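Long-range contact in sugar phosphate isomerase/epimerase (Parabacteroides distasonis, PDB 3OBE), which probably acts as a sugar phosphate isomerase or epimerase with a xylose isomerase-like TIM-barrel fold: residues 19-24 / 297-302. Residues are numbered along the deposited sequence; the frame is centred on the assembly and turned at random.
Sequences AGKKMG and YLQAAP
Lys21 reaches from the loop before strand 24-26 to the C-terminal end of helix 287-300, where its ammonium meets carbonyl oxygens of the last helical turn. The contact thereby joins the lead-in to the first strand of a TIM barrel to the last helix of that barrel. The aliphatic chain runs extended beyond CG and delivers NZ to two acceptors of different geometry. Leu298 O receives Lys21 NZ in its carbonyl plane at 3.0 Å, with a C=O...N angle of 150°. Gln299 O, 2.9 Å from Lys21 NZ, is approached at 110° from above its carbonyl plane. A third hydrogen bond, to Val304 O, lies just beyond the helix end. Ala301 O is also close, 2.7 Å from Lys21 NZ. The carbonyl end of the helix should favour the charged amine electrostatically.

Two backbone donors of the loop have partners: Lys21 N gives its hydrogen to a water at 2.9 Å, and Met23 N bonds to Thr51 OG1. Gln299 NE2 donates to the same water through a weak bond, so the water bridges the segments. NE2 has a further partner in Thr11 OG1.

Closer to strand 24-26, Met23 packs against helix 287-300. The selenium of selenomethionine Met23 lies 4.0 Å from Leu298 CD1 in an apolar contact, the two side chains crossing obliquely, and Tyr274 of strand 273-276 touches both. Met23 CG is anti to the backbone N (chi1 174°), but the chain bends at chi3; in a separate van der Waals contact with the selenomethionine end, Gln299 OE1 lies 3.8 Å from Met23 CE.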
ATOM      1  N   ALA A  19      -9.766   6.441 -22.221  1.00 21.18           N
ATOM      2  CA  ALA A  19      -8.599   6.195 -21.352  1.00 22.14           C
ATOM      3  C   ALA A  19      -8.757   4.900 -20.612  1.00 22.49           C
ATOM      4  O   ALA A  19      -9.867   4.530 -20.150  1.00 21.69           O
ATOM      5  CB  ALA A  19      -8.413   7.324 -20.364  1.00 21.47           C
ATOM      6  N   GLY A  20      -7.638   4.190 -20.443  1.00 23.33           N
ATOM      7  CA  GLY A  20      -7.666   3.048 -19.529  1.00 22.00           C
ATOM      8  C   GLY A  20      -8.013   3.518 -18.150  1.00 21.36           C
ATOM      9  O   GLY A  20      -7.642   4.618 -17.748  1.00 21.45           O
ATOM     10  N   LYS A  21      -8.683   2.673 -17.380  1.00 20.68           N
ATOM     11  CA  LYS A  21      -8.885   2.922 -15.962  1.00 21.64           C
ATOM     12  C   LYS A  21      -7.544   2.909 -15.254  1.00 21.42           C
ATOM     13  O   LYS A  21      -6.680   2.096 -15.567  1.00 22.94           O
ATOM     14  CB  LYS A  21      -9.759   1.832 -15.348  1.00 21.97           C
ATOM     15  CG  LYS A  21     -11.131   1.790 -15.857  1.00 21.89           C
ATOM     16  CD  LYS A  21     -12.007   0.816 -15.009  1.00 23.19           C
ATOM     17  CE  LYS A  21     -13.264   0.463 -15.736  1.00 24.34           C
ATOM     18  NZ  LYS A  21     -14.083  -0.477 -14.916  1.00 22.61           N
ATOM     19  N   LYS A  22      -7.377   3.802 -14.295  1.00 20.89           N
ATOM     20  CA  LYS A  22      -6.136   3.853 -13.548  1.00 21.03           C
ATOM     21  C   LYS A  22      -6.200   2.741 -12.503  1.00 19.46           C
ATOM     22  O   LYS A  22      -7.194   2.574 -11.767  1.00 18.51           O
ATOM     23  CB  LYS A  22      -5.907   5.231 -12.910  1.00 22.19           C
ATOM     24  CG  LYS A  22      -5.868   6.406 -13.887  1.00 28.33           C
ATOM     25  CD  LYS A  22      -4.642   6.391 -14.839  1.00 34.21           C
ATOM     26  CE  LYS A  22      -4.768   7.411 -16.006  1.00 39.69           C
ATOM     27  NZ  LYS A  22      -5.365   6.838 -17.306  1.00 41.46           N
HETATM   28  N   MSE A  23      -5.161   1.949 -12.474  1.00 16.93           N
HETATM   29  CA  MSE A  23      -5.174   0.731 -11.683  1.00 16.80           C
HETATM   30  C   MSE A  23      -3.753   0.355 -11.289  1.00 14.90           C
HETATM   31  O   MSE A  23      -2.866   0.219 -12.136  1.00 14.53           O
HETATM   32  CB  MSE A  23      -5.823  -0.413 -12.490  1.00 17.48           C
HETATM   33  CG  MSE A  23      -5.744  -1.714 -11.827  1.00 21.10           C
HETATM   34 SE   MSE A  23      -6.745  -2.964 -13.013  0.75 26.42          SE
HETATM   35  CE  MSE A  23      -5.518  -3.195 -14.252  1.00 20.12           C
ATOM     36  N   GLY A  24      -3.528   0.188  -9.986  1.00 14.66           N
ATOM     37  CA  GLY A  24      -2.209  -0.180  -9.521  1.00 13.57           C
ATOM     38  C   GLY A  24      -2.032  -1.624  -9.104  1.00 12.89           C
ATOM     39  O   GLY A  24      -3.006  -2.355  -8.826  1.00 13.02           O
ATOM     40  N   TYR A 297     -11.308  -8.355 -14.073  1.00 18.34           N
ATOM     41  CA  TYR A 297     -12.481  -8.057 -13.237  1.00 17.86           C
ATOM     42  C   TYR A 297     -12.646  -6.561 -13.035  1.00 17.81           C
ATOM     43  O   TYR A 297     -13.744  -6.000 -13.182  1.00 19.86           O
ATOM     44  CB  TYR A 297     -12.315  -8.742 -11.887  1.00 17.76           C
ATOM     45  CG  TYR A 297     -13.357  -8.390 -10.839  1.00 16.25           C
ATOM     46  CD1 TYR A 297     -14.620  -8.967 -10.840  1.00 18.59           C
ATOM     47  CD2 TYR A 297     -13.041  -7.478  -9.836  1.00 16.76           C
ATOM     48  CE1 TYR A 297     -15.526  -8.647  -9.872  1.00 18.80           C
ATOM     49  CE2 TYR A 297     -13.931  -7.189  -8.854  1.00 18.48           C
ATOM     50  CZ  TYR A 297     -15.167  -7.758  -8.876  1.00 18.87           C
ATOM     51  OH  TYR A 297     -16.059  -7.439  -7.859  1.00 22.24           O
ATOM     52  N   LEU A 298     -11.555  -5.900 -12.709  1.00 17.46           N
ATOM     53  CA  LEU A 298     -11.627  -4.483 -12.347  1.00 18.04           C
ATOM     54  C   LEU A 298     -11.900  -3.651 -13.598  1.00 19.76           C
ATOM     55  O   LEU A 298     -12.628  -2.652 -13.549  1.00 19.90           O
ATOM     56  CB  LEU A 298     -10.342  -4.041 -11.684  1.00 17.31           C
ATOM     57  CG  LEU A 298     -10.093  -4.643 -10.289  1.00 18.08           C
ATOM     58  CD1 LEU A 298      -8.698  -4.241  -9.800  1.00 18.72           C
ATOM     59  CD2 LEU A 298     -11.210  -4.218  -9.251  1.00 18.33           C
ATOM     60  N   GLN A 299     -11.300  -4.057 -14.713  1.00 20.43           N
ATOM     61  CA  GLN A 299     -11.483  -3.340 -15.941  1.00 21.49           C
ATOM     62  C   GLN A 299     -12.935  -3.472 -16.409  1.00 22.51           C
ATOM     63  O   GLN A 299     -13.480  -2.503 -16.942  1.00 23.61           O
ATOM     64  CB  GLN A 299     -10.542  -3.843 -17.021  1.00 23.48           C
ATOM     65  CG  GLN A 299      -9.080  -3.577 -16.686  1.00 25.95           C
ATOM     66  CD  GLN A 299      -8.593  -2.220 -17.136  1.00 33.13           C
ATOM     67  OE1 GLN A 299      -8.187  -1.361 -16.318  1.00 35.82           O
ATOM     68  NE2 GLN A 299      -8.590  -2.030 -18.423  1.00 36.07           N
ATOM     69  N   ALA A 300     -13.557  -4.648 -16.241  1.00 21.98           N
ATOM     70  CA  ALA A 300     -14.948  -4.860 -16.703  1.00 23.29           C
ATOM     71  C   ALA A 300     -15.986  -4.357 -15.688  1.00 23.55           C
ATOM     72  O   ALA A 300     -17.147  -4.199 -16.036  1.00 24.86           O
ATOM     73  CB  ALA A 300     -15.180  -6.347 -16.990  1.00 23.93           C
ATOM     74  N   ALA A 301     -15.577  -4.146 -14.444  1.00 21.01           N
ATOM     75  CA  ALA A 301     -16.527  -3.829 -13.366  1.00 21.39           C
ATOM     76  C   ALA A 301     -17.067  -2.411 -13.600  1.00 22.99           C
ATOM     77  O   ALA A 301     -16.307  -1.472 -13.643  1.00 21.44           O
ATOM     78  CB  ALA A 301     -15.828  -3.892 -12.053  1.00 20.01           C
ATOM     79  N   PRO A 302     -18.390  -2.253 -13.698  1.00 24.77           N
ATOM     80  CA  PRO A 302     -18.863  -0.901 -13.892  1.00 26.37           C
ATOM     81  C   PRO A 302     -18.744   0.014 -12.675  1.00 25.33           C
ATOM     82  O   PRO A 302     -18.795   1.245 -12.845  1.00 27.04           O
ATOM     83  CB  PRO A 302     -20.321  -1.076 -14.296  1.00 27.91           C
ATOM     84  CG  PRO A 302     -20.684  -2.407 -13.817  1.00 29.59           C
ATOM     85  CD  PRO A 302     -19.462  -3.249 -13.803  1.00 25.86           C
TER
HETATM   86  O   HOH W   1      -9.487   0.368 -18.919  1.00 31.35           O